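Local coordinates for Glucanase/chitosanase (Paenibacillus fukuinensis, PDB 4ZZ8) that binds chitosan oligosaccharides through this second chitosan-binding module of a chitosanase/glucanase that hydrolyses polysaccharides, at the 2-amino-2-deoxy-beta-D-glucopyranose site. Residues are numbered along the deposited sequence; one frame, centred on the assembly and turned at random.

The 2-amino-2-deoxy-beta-D-glucopyranose site. Residues 21, 38, 43, 68-70, 127. With GCS (2-amino-2-deoxy-beta-D-glucopyranose), chain B; GCS (2-amino-2-deoxy-beta-D-glucopyranose), chain C; GCS (2-amino-2-deoxy-beta-D-glucopyranose), chain D.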
loop_
_atom_site.group_PDB
_atom_site.type_symbol
_atom_site.label_atom_id
_atom_site.label_comp_id
_atom_site.label_asym_id
_atom_site.label_seq_id
_atom_site.Cartn_x
_atom_site.Cartn_y
_atom_site.Cartn_z
ATOM N N GLU A 21 -1.741 -12.509 6.974
ATOM C CA GLU A 21 -2.761 -13.458 7.398
ATOM C C GLU A 21 -2.150 -14.856 7.539
ATOM O O GLU A 21 -2.455 -15.554 8.556
ATOM C CB GLU A 21 -3.891 -13.455 6.379
ATOM C CG GLU A 21 -5.023 -14.410 6.617
ATOM C CD GLU A 21 -5.975 -14.532 5.442
ATOM O OE1 GLU A 21 -6.367 -15.690 5.130
ATOM O OE2 GLU A 21 -6.445 -13.517 4.927
ATOM N N ARG A 38 -2.107 -11.815 -3.595
ATOM C CA ARG A 38 -2.397 -10.678 -2.777
ATOM C C ARG A 38 -1.693 -10.762 -1.428
ATOM O O ARG A 38 -1.498 -11.816 -0.819
ATOM C CB ARG A 38 -3.943 -10.511 -2.493
ATOM C CG ARG A 38 -4.599 -11.727 -1.806
ATOM C CD ARG A 38 -6.112 -11.664 -1.952
ATOM N NE ARG A 38 -6.674 -12.932 -1.424
ATOM C CZ ARG A 38 -7.108 -13.147 -0.195
ATOM N NH1 ARG A 38 -7.147 -12.145 0.659
ATOM N NH2 ARG A 38 -7.523 -14.402 0.158
ATOM N N TYR A 43 -6.437 -10.351 10.716
ATOM C CA TYR A 43 -7.779 -9.842 10.942
ATOM C C TYR A 43 -7.848 -8.891 12.131
ATOM O O TYR A 43 -7.005 -8.906 12.972
ATOM C CB TYR A 43 -8.706 -10.987 11.182
ATOM C CG TYR A 43 -8.967 -11.939 10.077
ATOM C CD1 TYR A 43 -8.430 -11.841 8.814
ATOM C CD2 TYR A 43 -9.894 -12.954 10.298
ATOM C CE1 TYR A 43 -8.752 -12.744 7.830
ATOM C CE2 TYR A 43 -10.173 -13.869 9.327
ATOM C CZ TYR A 43 -9.633 -13.739 8.086
ATOM O OH TYR A 43 -9.974 -14.627 7.092
ATOM N N GLU A 68 -8.747 -6.549 -2.790
ATOM C CA GLU A 68 -9.608 -7.725 -2.616
ATOM C C GLU A 68 -10.849 -7.354 -1.813
ATOM O O GLU A 68 -11.009 -6.217 -1.415
ATOM C CB GLU A 68 -8.760 -8.826 -1.974
ATOM C CG GLU A 68 -9.358 -10.216 -1.881
ATOM C CD GLU A 68 -10.053 -10.582 -0.554
ATOM O OE1 GLU A 68 -9.962 -9.851 0.491
ATOM O OE2 GLU A 68 -10.814 -11.619 -0.604
ATOM N N ASP A 69 -11.770 -8.298 -1.577
ATOM C CA ASP A 69 -13.032 -7.962 -0.947
ATOM C C ASP A 69 -12.828 -7.307 0.421
ATOM O O ASP A 69 -13.629 -6.444 0.817
ATOM C CB ASP A 69 -13.907 -9.231 -0.865
ATOM C CG ASP A 69 -14.071 -9.963 -2.229
ATOM O OD1 ASP A 69 -13.100 -10.099 -3.032
ATOM O OD2 ASP A 69 -15.221 -10.396 -2.484
ATOM N N ALA A 70 -11.721 -7.671 1.119
ATOM C CA ALA A 70 -11.415 -7.077 2.424
ATOM C C ALA A 70 -10.735 -5.745 2.116
ATOM O O ALA A 70 -9.519 -5.648 2.229
ATOM C CB ALA A 70 -10.547 -7.944 3.227
ATOM N N TYR A 127 -12.818 -8.708 8.419
ATOM C CA TYR A 127 -11.626 -9.557 8.254
ATOM C C TYR A 127 -10.440 -8.657 8.540
ATOM O O TYR A 127 -10.387 -8.073 9.603
ATOM C CB TYR A 127 -11.641 -10.233 6.869
ATOM C CG TYR A 127 -12.856 -11.144 6.665
ATOM C CD1 TYR A 127 -12.982 -12.268 7.438
ATOM C CD2 TYR A 127 -13.838 -10.851 5.734
ATOM C CE1 TYR A 127 -14.137 -13.126 7.319
ATOM C CE2 TYR A 127 -14.932 -11.749 5.537
ATOM C CZ TYR A 127 -15.041 -12.859 6.342
ATOM O OH TYR A 127 -16.119 -13.744 6.261
HETATM C C1 GCS B . -18.342 -20.949 7.872
HETATM C C2 GCS B . -17.169 -20.516 8.729
HETATM C C3 GCS B . -16.777 -19.362 7.815
HETATM C C4 GCS B . -16.420 -19.863 6.407
HETATM C C5 GCS B . -17.364 -20.997 5.864
HETATM C C6 GCS B . -16.668 -21.817 4.751
HETATM N N2 GCS B . -17.484 -19.986 10.049
HETATM O O1 GCS B . -19.520 -21.236 8.493
HETATM O O3 GCS B . -15.715 -18.654 8.513
HETATM O O4 GCS B . -16.493 -18.691 5.582
HETATM O O5 GCS B . -17.705 -21.848 6.959
HETATM O O6 GCS B . -15.484 -22.545 5.254
HETATM C C1 GCS C . -15.150 -18.349 5.145
HETATM C C2 GCS C . -15.426 -17.420 4.022
HETATM C C3 GCS C . -14.145 -16.735 3.506
HETATM C C4 GCS C . -13.212 -16.315 4.612
HETATM C C5 GCS C . -13.055 -17.519 5.531
HETATM C C6 GCS C . -11.984 -17.378 6.584
HETATM N N2 GCS C . -16.021 -18.245 2.948
HETATM O O3 GCS C . -14.480 -15.556 2.786
HETATM O O4 GCS C . -11.917 -16.084 3.967
HETATM O O5 GCS C . -14.334 -17.751 6.138
HETATM O O6 GCS C . -12.255 -16.154 7.248
HETATM C C1 GCS D . -11.371 -14.723 4.056
HETATM C C2 GCS D . -9.939 -14.869 3.612
HETATM C C3 GCS D . -9.335 -13.458 3.557
HETATM C C4 GCS D . -10.226 -12.539 2.730
HETATM C C5 GCS D . -11.678 -12.553 3.185
HETATM C C6 GCS D . -12.602 -11.757 2.316
HETATM N N2 GCS D . -9.176 -15.712 4.486
HETATM O O3 GCS D . -7.982 -13.659 3.059
HETATM O O4 GCS D . -9.663 -11.233 2.730
HETATM O O5 GCS D . -12.090 -13.924 3.194
HETATM O O6 GCS D . -12.706 -12.285 1.022
#
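Glu68 sets CG anti to its backbone N (chi1 -171°) and then bends at chi2 (-95°), turning its carboxylate onto one end of chitotriose. Glu21, also anti to N but extended, brings its own carboxylate to another edge of the same sugar, GCS of chain D. Arg38 puts CG between its backbone N and carbonyl carbon, the crowded position (chi1 58°), and is extended as far as NE, where the last torsion turns the guanidinium across the chain. This is the chitosan-binding pocket of the module, and it takes the non-reducing end of the chain, the sugar whose O4 carries no further unit. Glu68 OE1 accepts the O4 hydroxyl of GCS (chain D) at 2.6 Å, from above the carboxylate plane, and also the backbone N of Ala70, which fixes the carboxylate. Glu68 OE2 takes the O6 hydroxyl of GCS (chain D) through the syn lone pair, likewise at 2.6 Å. An alanine here would remove the acceptors for O4 and O6, the partner of Ala70 N and the charge beside Arg38, and would probably weaken recognition of the chain end. Arg38 grips O3 of GCS (chain D) end-on, NH1 and NH2 each 3.0 Å from that one oxygen, which lies in the guanidinium plane; Arg38 NH1 also stands 3.6 Å from Glu68 OE1 in a salt bridge. The O3 hydroxyl in turn donates to the syn lone pair of Glu21 OE2. The amino group, N2 of GCS (chain D), reaches Glu21 OE1 at 2.9 Å from above the carboxylate plane and also donates to Tyr43 OH; the acidic partner would favour a charged amine, as expected for chitosan. Tyr43 OH bridges onward to O6 of GCS (chain C), 2.7 Å away. Tyr127 lays one ring face under C5 and C6 of the terminal sugar, Tyr127 CD2 to C6 of GCS (chain D) being 3.7 Å, toward the ring's rim. The middle sugar is much less covered, and the poorly ordered GCS of chain B scarcely touches protein. All seven residues lie in loops at one end of the F5/8 type C beta-sandwich, Glu68 directly following strand 57-67.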